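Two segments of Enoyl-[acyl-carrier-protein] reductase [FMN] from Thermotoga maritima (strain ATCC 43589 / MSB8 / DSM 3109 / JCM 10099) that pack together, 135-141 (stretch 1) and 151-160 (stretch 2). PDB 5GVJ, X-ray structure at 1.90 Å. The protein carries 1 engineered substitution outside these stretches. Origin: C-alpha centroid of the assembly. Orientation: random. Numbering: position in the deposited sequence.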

# COMPACT_ATOMS: atom_id res chain seq x y z
N ALA A 135 7.76 6.26 19.54
CA ALA A 135 7.65 6.06 18.10
C ALA A 135 6.31 5.38 17.88
O ALA A 135 5.64 5.00 18.84
N VAL A 136 5.91 5.24 16.62
CA VAL A 136 4.67 4.54 16.30
C VAL A 136 4.91 3.62 15.13
O VAL A 136 5.69 3.92 14.22
N ILE A 137 4.23 2.48 15.17
CA ILE A 137 4.18 1.56 14.05
C ILE A 137 2.89 1.85 13.31
O ILE A 137 1.80 1.79 13.89
N ALA A 138 3.01 2.23 12.04
CA ALA A 138 1.86 2.47 11.20
C ALA A 138 1.64 1.20 10.40
O ALA A 138 2.45 0.86 9.54
N GLU A 139 0.59 0.46 10.73
CA GLU A 139 0.40 -0.87 10.17
C GLU A 139 -0.71 -0.85 9.13
O GLU A 139 -1.88 -0.70 9.49
N GLY A 140 -0.34 -1.02 7.86
CA GLY A 140 -1.33 -1.08 6.81
C GLY A 140 -2.09 -2.40 6.80
O GLY A 140 -1.63 -3.44 7.28
N MET A 141 -3.30 -2.34 6.23
CA MET A 141 -4.23 -3.47 6.24
C MET A 141 -3.81 -4.62 5.33
O MET A 141 -4.51 -5.64 5.31
N THR A 151 -4.34 1.27 3.86
CA THR A 151 -3.18 0.54 3.35
C THR A 151 -1.89 1.23 3.75
O THR A 151 -1.86 2.41 4.12
N THR A 152 -0.79 0.48 3.65
CA THR A 152 0.52 1.00 4.04
C THR A 152 0.89 2.23 3.23
O THR A 152 1.40 3.22 3.77
N PHE A 153 0.66 2.17 1.92
CA PHE A 153 1.11 3.24 1.03
C PHE A 153 0.55 4.58 1.46
O PHE A 153 1.26 5.59 1.44
N VAL A 154 -0.72 4.59 1.86
CA VAL A 154 -1.37 5.82 2.30
C VAL A 154 -1.04 6.12 3.76
O VAL A 154 -0.72 7.26 4.13
N LEU A 155 -1.13 5.10 4.61
CA LEU A 155 -1.06 5.32 6.05
C LEU A 155 0.30 5.86 6.49
O LEU A 155 0.38 6.81 7.27
N VAL A 156 1.38 5.24 6.02
CA VAL A 156 2.71 5.69 6.42
C VAL A 156 2.92 7.15 6.01
O VAL A 156 3.50 7.93 6.77
N ASN A 157 2.45 7.52 4.82
CA ASN A 157 2.60 8.89 4.34
C ASN A 157 1.88 9.86 5.27
O ASN A 157 2.47 10.84 5.74
N LYS A 158 0.61 9.60 5.56
CA LYS A 158 -0.17 10.55 6.36
C LYS A 158 0.34 10.59 7.80
O LYS A 158 0.49 11.67 8.38
N VAL A 159 0.63 9.42 8.38
CA VAL A 159 1.07 9.38 9.77
C VAL A 159 2.40 10.11 9.93
O VAL A 159 2.56 10.93 10.84
N SER A 160 3.37 9.84 9.05
CA SER A 160 4.66 10.50 9.20
C SER A 160 4.54 12.01 9.08
O SER A 160 5.27 12.75 9.74

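Strand 136-139 and helix 152-160 run nearly antiparallel, at 150° with 7.9 Å between axes, and the contact between them is made by packing alone: no hydrogen bond crosses.

The apolar layer follows two simple periodicities. Along the strand, Val136 and Ala138 point toward the helix while Ile137 and Glu139 point away; along the helix, Leu155 and Val159, one turn apart, point toward the strand, with Val156 sideways between them. Ala138 is the hub. Its CB lies 3.9 Å from Leu155 CD2, 4.2 Å from Val156 CG2 and 4.3 Å from Val159 CG2, so one methyl meets three side chains, and its CA sits just 5.8 Å from the CA of Val156. Val136 (m) extends the layer, CG2 to Val159 CG1 at 4.0 Å. Val156 and Val159 are both t; Leu155 (t, p) also sets CD2 against the strand backbone, 3.5 Å from Glu139 N.

Where the helix begins, the lack of a side chain is what lets the backbones close up. Gly140 CA comes within 3.3 Å of Thr152 OG1, and a CB here would clash with that oxygen and with Thr151 C. Beside it, Met141 (chi1 p) brings CG to 4.0 Å from Thr151 CG2.

The polar groups are satisfied outside the contact: Thr151, at the N-cap position, has its OG1 hydrogen-bonded elsewhere in the structure, as does Thr152 (chi1 m).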

# COMPACT_ATOMS: atom_id res chain seq x y z
CB ALA A 135 8.81 5.22 17.55
CB VAL A 136 3.50 5.50 16.00
CG1 VAL A 136 3.20 6.35 17.20
CG2 VAL A 136 3.80 6.34 14.78
CB ILE A 137 4.24 0.09 14.52
CG1 ILE A 137 5.60 -0.22 15.17
CG2 ILE A 137 4.01 -0.86 13.34
CD1 ILE A 137 5.57 -1.38 16.17
CB ALA A 138 2.09 3.68 10.29
CB GLU A 139 0.09 -1.87 11.28
CG GLU A 139 -0.13 -3.28 10.76
CD GLU A 139 -0.31 -4.28 11.88
OE1 GLU A 139 -1.45 -4.47 12.35
OE2 GLU A 139 0.70 -4.86 12.30
CB MET A 141 -5.63 -2.99 5.84
CG MET A 141 -5.66 -2.30 4.50
SD MET A 141 -6.17 -3.46 3.23
CE MET A 141 -7.91 -3.64 3.64
CB THR A 151 -3.20 0.43 1.83
OG1 THR A 151 -2.97 1.72 1.27
CG2 THR A 151 -4.55 -0.12 1.34
CB THR A 152 1.58 -0.08 3.88
OG1 THR A 152 1.27 -1.17 4.75
CG2 THR A 152 2.98 0.44 4.23
CB PHE A 153 0.67 2.93 -0.40
CG PHE A 153 1.56 3.52 -1.43
CD1 PHE A 153 2.65 2.82 -1.90
CD2 PHE A 153 1.33 4.80 -1.90
CE1 PHE A 153 3.49 3.38 -2.83
CE2 PHE A 153 2.16 5.36 -2.83
CZ PHE A 153 3.24 4.65 -3.30
CB VAL A 154 -2.89 5.69 2.09
CG1 VAL A 154 -3.63 6.84 2.77
CG2 VAL A 154 -3.23 5.63 0.58
CB LEU A 155 -1.37 4.02 6.78
CG LEU A 155 -1.37 4.12 8.31
CD1 LEU A 155 -2.58 4.91 8.79
CD2 LEU A 155 -1.36 2.71 8.88
CB VAL A 156 3.80 4.78 5.82
CG1 VAL A 156 5.19 5.34 6.11
CG2 VAL A 156 3.66 3.38 6.38
CB ASN A 157 2.06 8.99 2.91
CG ASN A 157 2.31 10.35 2.26
OD1 ASN A 157 2.72 11.31 2.91
ND2 ASN A 157 2.07 10.42 0.95
CB LYS A 158 -1.65 10.18 6.33
CG LYS A 158 -2.54 11.08 7.20
CD LYS A 158 -2.48 12.53 6.73
CE LYS A 158 -3.57 13.38 7.38
NZ LYS A 158 -3.29 14.84 7.27
CB VAL A 159 1.16 7.92 10.25
CG1 VAL A 159 1.91 7.82 11.59
CG2 VAL A 159 -0.23 7.33 10.40
CB SER A 160 5.67 9.95 8.18
OG SER A 160 5.23 10.14 6.85